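Condensin complex subunit 3 (Schizosaccharomyces pombe, PDB 5OQR) serves as a HEAT-repeat regulatory subunit of condensin, the complex required to convert interphase chromatin into condensed, mitotic-like chromosomes. Local coordinates at residues Leu296-Glu300 and Gln301-Glu305; Leu313-Thr316 and Phe317-Cys321; Leu367-Gly370 and Leu371-Asp374. All blocks are in the same frame, centred on the assembly; numbering follows the deposited sequence.

Contact 1: residues Leu296-Glu300 and Gln301-Glu305; sequences LEFPE and QFWLE
F298 presents the edge of its ring to the face of F302, a T-shaped pair with the planes at 88° and the centroids 4.8 Å apart. The two side chains run side by side in the same direction, and F298 CD2 sits over the centre of the F302 ring, 3.5 Å from F302 CE2. The edge of F302 meets the indole of W303, with F302 CD2 over the centre of that ring system. W303 carries CG anti to its carbonyl carbon (chi1 -57°), which swings the indole back over the loop: NE1 makes a weak hydrogen bond to F298 O at 3.4 Å, and CZ2 rests 4.0 Å from F298 CB. P299, at the N-cap, crosses F302 at about a right angle, with P299 CD 3.9 Å from F302 CB. The first helical turn closes where L304 N donates to E300 O at 3.2 Å. E297 forms a salt bridge with K332, and E300 bonds to the hydroxyl of Y342, whose ring also stacks with W303. This is an aromatic cluster at the N-terminal start of a short helix, packed on helix 308-324 within an all-helical HEAT-repeat solenoid.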
loop_
_atom_site.group_PDB
_atom_site.type_symbol
_atom_site.label_atom_id
_atom_site.label_comp_id
_atom_site.label_asym_id
_atom_site.label_seq_id
_atom_site.Cartn_x
_atom_site.Cartn_y
_atom_site.Cartn_z
ATOM N N LEU A 296 -3.490 -16.866 -28.717
ATOM C CA LEU A 296 -2.038 -16.874 -28.796
ATOM C C LEU A 296 -1.547 -18.189 -29.384
ATOM O O LEU A 296 -2.007 -19.270 -29.008
ATOM C CB LEU A 296 -1.419 -16.667 -27.415
ATOM C CG LEU A 296 -1.654 -15.319 -26.735
ATOM C CD1 LEU A 296 -1.045 -15.339 -25.343
ATOM C CD2 LEU A 296 -1.073 -14.176 -27.549
ATOM N N GLU A 297 -0.604 -18.087 -30.315
ATOM C CA GLU A 297 0.002 -19.247 -30.949
ATOM C C GLU A 297 1.511 -19.193 -30.767
ATOM O O GLU A 297 2.126 -18.128 -30.882
ATOM C CB GLU A 297 -0.347 -19.311 -32.440
ATOM C CG GLU A 297 -1.837 -19.392 -32.717
ATOM C CD GLU A 297 -2.487 -20.602 -32.072
ATOM O OE1 GLU A 297 -1.825 -21.657 -31.973
ATOM O OE2 GLU A 297 -3.660 -20.496 -31.657
ATOM N N PHE A 298 2.102 -20.352 -30.478
ATOM C CA PHE A 298 3.535 -20.474 -30.224
ATOM C C PHE A 298 4.128 -21.493 -31.190
ATOM O O PHE A 298 4.504 -22.603 -30.790
ATOM C CB PHE A 298 3.799 -20.874 -28.775
ATOM C CG PHE A 298 3.188 -19.942 -27.774
ATOM C CD1 PHE A 298 1.925 -20.184 -27.266
ATOM C CD2 PHE A 298 3.870 -18.818 -27.347
ATOM C CE1 PHE A 298 1.355 -19.327 -26.350
ATOM C CE2 PHE A 298 3.306 -17.958 -26.429
ATOM C CZ PHE A 298 2.047 -18.213 -25.930
ATOM N N PRO A 299 4.220 -21.151 -32.471
ATOM C CA PRO A 299 4.870 -22.046 -33.432
ATOM C C PRO A 299 6.363 -22.147 -33.161
ATOM O O PRO A 299 6.927 -21.442 -32.324
ATOM C CB PRO A 299 4.586 -21.383 -34.782
ATOM C CG PRO A 299 4.398 -19.941 -34.454
ATOM C CD PRO A 299 3.747 -19.908 -33.105
ATOM N N GLU A 300 7.008 -23.058 -33.894
ATOM C CA GLU A 300 8.456 -23.200 -33.791
ATOM C C GLU A 300 9.150 -21.868 -34.037
ATOM O O GLU A 300 10.108 -21.518 -33.340
ATOM C CB GLU A 300 8.947 -24.256 -34.782
ATOM C CG GLU A 300 10.419 -24.624 -34.641
ATOM C CD GLU A 300 10.685 -25.567 -33.480
ATOM O OE1 GLU A 300 11.854 -25.971 -33.292
ATOM O OE2 GLU A 300 9.727 -25.908 -32.753
ATOM N N GLN A 301 8.672 -21.107 -35.024
ATOM C CA GLN A 301 9.230 -19.786 -35.296
ATOM C C GLN A 301 9.270 -18.931 -34.036
ATOM O O GLN A 301 10.237 -18.200 -33.802
ATOM C CB GLN A 301 8.401 -19.095 -36.378
ATOM C CG GLN A 301 8.832 -17.671 -36.719
ATOM C CD GLN A 301 7.700 -16.844 -37.297
ATOM O OE1 GLN A 301 6.544 -17.262 -37.295
ATOM N NE2 GLN A 301 8.028 -15.658 -37.791
ATOM N N PHE A 302 8.217 -19.003 -33.219
ATOM C CA PHE A 302 8.150 -18.178 -32.019
ATOM C C PHE A 302 9.346 -18.425 -31.108
ATOM O O PHE A 302 9.907 -17.483 -30.537
ATOM C CB PHE A 302 6.842 -18.459 -31.278
ATOM C CG PHE A 302 6.703 -17.720 -29.979
ATOM C CD1 PHE A 302 6.032 -16.513 -29.923
ATOM C CD2 PHE A 302 7.232 -18.240 -28.808
ATOM C CE1 PHE A 302 5.898 -15.835 -28.729
ATOM C CE2 PHE A 302 7.106 -17.566 -27.615
ATOM C CZ PHE A 302 6.434 -16.364 -27.573
ATOM N N TRP A 303 9.754 -19.685 -30.965
ATOM C CA TRP A 303 10.811 -20.041 -30.027
ATOM C C TRP A 303 12.208 -19.826 -30.589
ATOM O O TRP A 303 13.164 -19.745 -29.812
ATOM C CB TRP A 303 10.646 -21.498 -29.597
ATOM C CG TRP A 303 9.309 -21.753 -29.000
ATOM C CD1 TRP A 303 8.206 -22.238 -29.633
ATOM C CD2 TRP A 303 8.920 -21.511 -27.644
ATOM N NE1 TRP A 303 7.154 -22.324 -28.755
ATOM C CE2 TRP A 303 7.568 -21.882 -27.526
ATOM C CE3 TRP A 303 9.587 -21.023 -26.518
ATOM C CZ2 TRP A 303 6.869 -21.775 -26.327
ATOM C CZ3 TRP A 303 8.892 -20.924 -25.328
ATOM C CH2 TRP A 303 7.548 -21.299 -25.242
ATOM N N LEU A 304 12.351 -19.733 -31.909
ATOM C CA LEU A 304 13.654 -19.495 -32.516
ATOM C C LEU A 304 13.984 -18.015 -32.643
ATOM O O LEU A 304 15.149 -17.672 -32.871
ATOM C CB LEU A 304 13.717 -20.148 -33.899
ATOM C CG LEU A 304 13.336 -21.629 -33.945
ATOM C CD1 LEU A 304 13.376 -22.142 -35.373
ATOM C CD2 LEU A 304 14.240 -22.459 -33.051
ATOM N N GLU A 305 12.994 -17.141 -32.499
ATOM C CA GLU A 305 13.177 -15.698 -32.568
ATOM C C GLU A 305 12.737 -15.037 -31.266
ATOM O O GLU A 305 12.078 -13.997 -31.266
ATOM C CB GLU A 305 12.407 -15.116 -33.750
ATOM C CG GLU A 305 12.882 -15.609 -35.104
ATOM C CD GLU A 305 11.926 -15.239 -36.222
ATOM O OE1 GLU A 305 11.434 -16.156 -36.913
ATOM O OE2 GLU A 305 11.656 -14.033 -36.401
#

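Contact 2: residues Leu313-Thr316 and Phe317-Cys321; sequences LART and FNEIC
R315 O is held by two donors: E319 N, 3.0 Å away, and a water that gives it a hydrogen at 2.9 Å. The same water accepts from N318 ND2 at 3.0 Å, so it ties the amide of N318 back to the backbone one turn earlier; ND2 probably also hydrogen-bonds to S372 OG on helix 356-372. R315 and E319 lie side by side and form an i to i+4 salt bridge. R315 NE points at E319 OE2 across 3.1 Å, practically straight at 177°. The carboxylate oxygen lies in the guanidinium plane, but the donor comes from above the carboxylate plane, the two planes being 77° apart. R315 gets there by running CG anti to the backbone N and then bending at chi2 (-93°), which turns the chain along the helix.

All this belongs to the middle of helix 308-324, a regular alpha-helix inside a HEAT-repeat solenoid, and its backbone ladder is intact: F317 N to L313 O and I320 N to T316 O both measure 2.8 Å. E319 OE1 has a second cation in K283, so the carboxylate sits between two positive groups and is probably kept ionised. R315 NH2 reaches Q365, and the guanidinium makes a cation-pi contact with Y368. A methionine in place of R315 would probably leave E319 OE2 without its charged mate, Q365 without this hydrogen bond and Y368 without its cation-pi partner. On the apolar side T316 CG2 comes within 4.1 Å of I320 CD1, while T316 OG1 bonds to L312 O. F317 has C321 SG over one face of its ring, offset toward the rim, and the ring leans on L329 and M333.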
loop_
_atom_site.group_PDB
_atom_site.type_symbol
_atom_site.label_atom_id
_atom_site.label_comp_id
_atom_site.label_asym_id
_atom_site.label_seq_id
_atom_site.Cartn_x
_atom_site.Cartn_y
_atom_site.Cartn_z
ATOM N N LEU A 313 6.137 -13.358 -22.233
ATOM C CA LEU A 313 4.742 -13.664 -22.529
ATOM C C LEU A 313 4.475 -15.160 -22.454
ATOM O O LEU A 313 3.441 -15.588 -21.929
ATOM C CB LEU A 313 4.372 -13.126 -23.912
ATOM C CG LEU A 313 2.951 -13.437 -24.381
ATOM C CD1 LEU A 313 1.920 -12.837 -23.434
ATOM C CD2 LEU A 313 2.747 -12.932 -25.796
ATOM N N ALA A 314 5.388 -15.975 -22.985
ATOM C CA ALA A 314 5.195 -17.419 -22.943
ATOM C C ALA A 314 5.256 -17.939 -21.512
ATOM O O ALA A 314 4.451 -18.791 -21.120
ATOM C CB ALA A 314 6.243 -18.111 -23.815
ATOM N N ARG A 315 6.201 -17.436 -20.716
ATOM C CA ARG A 315 6.322 -17.886 -19.334
ATOM C C ARG A 315 5.085 -17.515 -18.525
ATOM O O ARG A 315 4.656 -18.276 -17.650
ATOM C CB ARG A 315 7.584 -17.293 -18.706
ATOM C CG ARG A 315 7.647 -17.380 -17.185
ATOM C CD ARG A 315 7.095 -16.117 -16.530
ATOM N NE ARG A 315 7.253 -16.132 -15.078
ATOM C CZ ARG A 315 8.147 -15.423 -14.396
ATOM N NH1 ARG A 315 8.194 -15.525 -13.077
ATOM N NH2 ARG A 315 8.991 -14.608 -15.013
ATOM N N THR A 316 4.502 -16.346 -18.795
ATOM C CA THR A 316 3.300 -15.935 -18.077
ATOM C C THR A 316 2.080 -16.706 -18.564
ATOM O O THR A 316 1.250 -17.139 -17.756
ATOM C CB THR A 316 3.078 -14.431 -18.236
ATOM O OG1 THR A 316 4.273 -13.725 -17.877
ATOM C CG2 THR A 316 1.939 -13.964 -17.340
ATOM N N PHE A 317 1.948 -16.871 -19.881
ATOM C CA PHE A 317 0.873 -17.687 -20.434
ATOM C C PHE A 317 0.893 -19.083 -19.827
ATOM O O PHE A 317 -0.143 -19.613 -19.412
ATOM C CB PHE A 317 1.012 -17.745 -21.957
ATOM C CG PHE A 317 0.131 -18.767 -22.616
ATOM C CD1 PHE A 317 -1.130 -18.426 -23.064
ATOM C CD2 PHE A 317 0.574 -20.064 -22.806
ATOM C CE1 PHE A 317 -1.937 -19.361 -23.675
ATOM C CE2 PHE A 317 -0.229 -21.002 -23.415
ATOM C CZ PHE A 317 -1.485 -20.650 -23.852
ATOM N N ASN A 318 2.077 -19.694 -19.767
ATOM C CA ASN A 318 2.212 -21.000 -19.135
ATOM C C ASN A 318 1.861 -20.927 -17.654
ATOM O O ASN A 318 1.257 -21.854 -17.103
ATOM C CB ASN A 318 3.639 -21.517 -19.336
ATOM C CG ASN A 318 3.857 -22.890 -18.742
ATOM O OD1 ASN A 318 3.318 -23.879 -19.228
ATOM N ND2 ASN A 318 4.667 -22.960 -17.695
ATOM N N GLU A 319 2.223 -19.827 -16.996
ATOM C CA GLU A 319 1.907 -19.662 -15.582
ATOM C C GLU A 319 0.402 -19.571 -15.358
ATOM O O GLU A 319 -0.130 -20.170 -14.417
ATOM C CB GLU A 319 2.607 -18.415 -15.047
ATOM C CG GLU A 319 3.021 -18.496 -13.595
ATOM C CD GLU A 319 4.125 -17.514 -13.261
ATOM O OE1 GLU A 319 3.810 -16.388 -12.824
ATOM O OE2 GLU A 319 5.311 -17.862 -13.454
ATOM N N ILE A 320 -0.299 -18.826 -16.214
ATOM C CA ILE A 320 -1.747 -18.685 -16.085
ATOM C C ILE A 320 -2.428 -20.035 -16.266
ATOM O O ILE A 320 -3.186 -20.493 -15.402
ATOM C CB ILE A 320 -2.275 -17.652 -17.099
ATOM C CG1 ILE A 320 -1.739 -16.259 -16.768
ATOM C CG2 ILE A 320 -3.801 -17.637 -17.120
ATOM C CD1 ILE A 320 -1.897 -15.261 -17.891
ATOM N N CYS A 321 -2.169 -20.691 -17.399
ATOM C CA CYS A 321 -2.889 -21.916 -17.734
ATOM C C CYS A 321 -2.731 -22.975 -16.652
ATOM O O CYS A 321 -3.665 -23.737 -16.381
ATOM C CB CYS A 321 -2.404 -22.451 -19.079
ATOM S SG CYS A 321 -2.796 -21.387 -20.478
HETATM O O HOH W 1 6.156 -20.537 -16.652
#

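Contact 3: residues Leu367-Gly370 and Leu371-Asp374; sequences LYIG and LSQD
L367 O takes the backbone bond from L371 N at 2.8 Å, a normal alpha-helical link, and the side chain of L371 folds back over the same carbonyl, with L371 CG 3.4 Å from L367 O. The L367 side chain itself packs on L404, H405 and L408 of helix 399-412. One residue on, Y368 O receives only a weak bond from S372 N, and the tyrosine ring touches L371 loosely, CD1 to CD1 at 4.4 Å. At I369 the carbonyl oxygen becomes a meeting point. S372 N reaches I369 O at 3.2 Å from above the carbonyl plane, and S372 OG donates to it from the same face, less steeply. With OG lodged between the backbone N and the carbonyl carbon (chi1 69°), the hydroxyl curls back toward that oxygen. Q373 N adds a weak bond to I369 O. The bent Q373 chain runs beside I369, pointing the same way, and places Q373 CG 3.2 Å from I369 O. G370 has no side chain to offer; its carbonyl oxygen is met from above by Q373 N at 3.3 Å. K411 collects the carbonyls of L371 and Q373 beyond. The mix of i to i+3 and weak i to i+4 bonds, with a serine hydroxyl returned to the carbonyl three residues back, is consistent with a final turn drifting toward 3-10 geometry near the C-terminal end of helix 356-372, a helix end in an alpha-solenoid.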
loop_
_atom_site.group_PDB
_atom_site.type_symbol
_atom_site.label_atom_id
_atom_site.label_comp_id
_atom_site.label_asym_id
_atom_site.label_seq_id
_atom_site.Cartn_x
_atom_site.Cartn_y
_atom_site.Cartn_z
ATOM N N LEU A 367 13.815 -21.193 -18.017
ATOM C CA LEU A 367 14.003 -21.986 -16.809
ATOM C C LEU A 367 12.743 -21.988 -15.951
ATOM O O LEU A 367 12.403 -23.007 -15.340
ATOM C CB LEU A 367 15.194 -21.452 -16.016
ATOM C CG LEU A 367 16.562 -21.668 -16.661
ATOM C CD1 LEU A 367 17.623 -20.826 -15.975
ATOM C CD2 LEU A 367 16.939 -23.138 -16.614
ATOM N N TYR A 368 12.040 -20.854 -15.889
ATOM C CA TYR A 368 10.787 -20.807 -15.144
ATOM C C TYR A 368 9.758 -21.750 -15.745
ATOM O O TYR A 368 9.051 -22.455 -15.016
ATOM C CB TYR A 368 10.240 -19.377 -15.112
ATOM C CG TYR A 368 10.846 -18.503 -14.039
ATOM C CD1 TYR A 368 10.877 -18.917 -12.716
ATOM C CD2 TYR A 368 11.388 -17.265 -14.348
ATOM C CE1 TYR A 368 11.428 -18.124 -11.732
ATOM C CE2 TYR A 368 11.944 -16.466 -13.375
ATOM C CZ TYR A 368 11.960 -16.900 -12.066
ATOM O OH TYR A 368 12.513 -16.108 -11.088
ATOM N N ILE A 369 9.650 -21.771 -17.073
ATOM C CA ILE A 369 8.764 -22.727 -17.725
ATOM C C ILE A 369 9.178 -24.148 -17.378
ATOM O O ILE A 369 8.332 -25.018 -17.145
ATOM C CB ILE A 369 8.754 -22.497 -19.247
ATOM C CG1 ILE A 369 8.232 -21.094 -19.565
ATOM C CG2 ILE A 369 7.891 -23.543 -19.941
ATOM C CD1 ILE A 369 8.479 -20.654 -20.986
ATOM N N GLY A 370 10.485 -24.404 -17.328
ATOM C CA GLY A 370 10.955 -25.746 -17.032
ATOM C C GLY A 370 10.691 -26.151 -15.597
ATOM O O GLY A 370 10.341 -27.302 -15.323
ATOM N N LEU A 371 10.859 -25.218 -14.661
ATOM C CA LEU A 371 10.543 -25.497 -13.265
ATOM C C LEU A 371 9.069 -25.813 -13.062
ATOM O O LEU A 371 8.719 -26.482 -12.085
ATOM C CB LEU A 371 10.947 -24.310 -12.391
ATOM C CG LEU A 371 12.445 -24.190 -12.104
ATOM C CD1 LEU A 371 12.803 -22.785 -11.666
ATOM C CD2 LEU A 371 12.860 -25.190 -11.047
ATOM N N SER A 372 8.197 -25.357 -13.962
ATOM C CA SER A 372 6.768 -25.592 -13.805
ATOM C C SER A 372 6.354 -26.982 -14.265
ATOM O O SER A 372 5.360 -27.523 -13.770
ATOM C CB SER A 372 5.981 -24.541 -14.583
ATOM O OG SER A 372 6.138 -24.723 -15.977
ATOM N N GLN A 373 7.090 -27.573 -15.202
ATOM C CA GLN A 373 6.693 -28.853 -15.771
ATOM C C GLN A 373 6.824 -29.964 -14.738
ATOM O O GLN A 373 7.758 -29.978 -13.935
ATOM C CB GLN A 373 7.557 -29.195 -16.985
ATOM C CG GLN A 373 7.793 -28.062 -17.971
ATOM C CD GLN A 373 6.533 -27.637 -18.699
ATOM O OE1 GLN A 373 5.470 -27.483 -18.098
ATOM N NE2 GLN A 373 6.647 -27.452 -20.009
ATOM N N ASP A 374 5.883 -30.902 -14.765
ATOM C CA ASP A 374 6.017 -32.170 -14.053
ATOM C C ASP A 374 6.294 -33.212 -15.132
ATOM O O ASP A 374 5.374 -33.763 -15.738
ATOM C CB ASP A 374 4.778 -32.507 -13.238
ATOM C CG ASP A 374 4.961 -33.756 -12.401
ATOM O OD1 ASP A 374 3.946 -34.320 -11.942
ATOM O OD2 ASP A 374 6.121 -34.177 -12.205
#

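How the contacts relate
Contact 2 is the middle member of the three. Its centre lies 14 Å from that of contact 1 and 11 Å from that of contact 3, whereas the centres of contacts 1 and 3 are 18 Å apart, with nearest atoms about 4 Å apart and no touch. The joint to contact 1 is apolar: F298 CE1 meets F317 CD2 at 3.7 Å, and W303 CH2 packs on A314 CB at the same distance. Toward contact 3 the joint is mixed, with N318 ND2 to S372 OG at 2.9 Å, a probable hydrogen bond, and R315 CA against I369 CG1 at 3.7 Å. Helix 308-324 thus has the preceding short helix and loop on it and helix 356-372 against it.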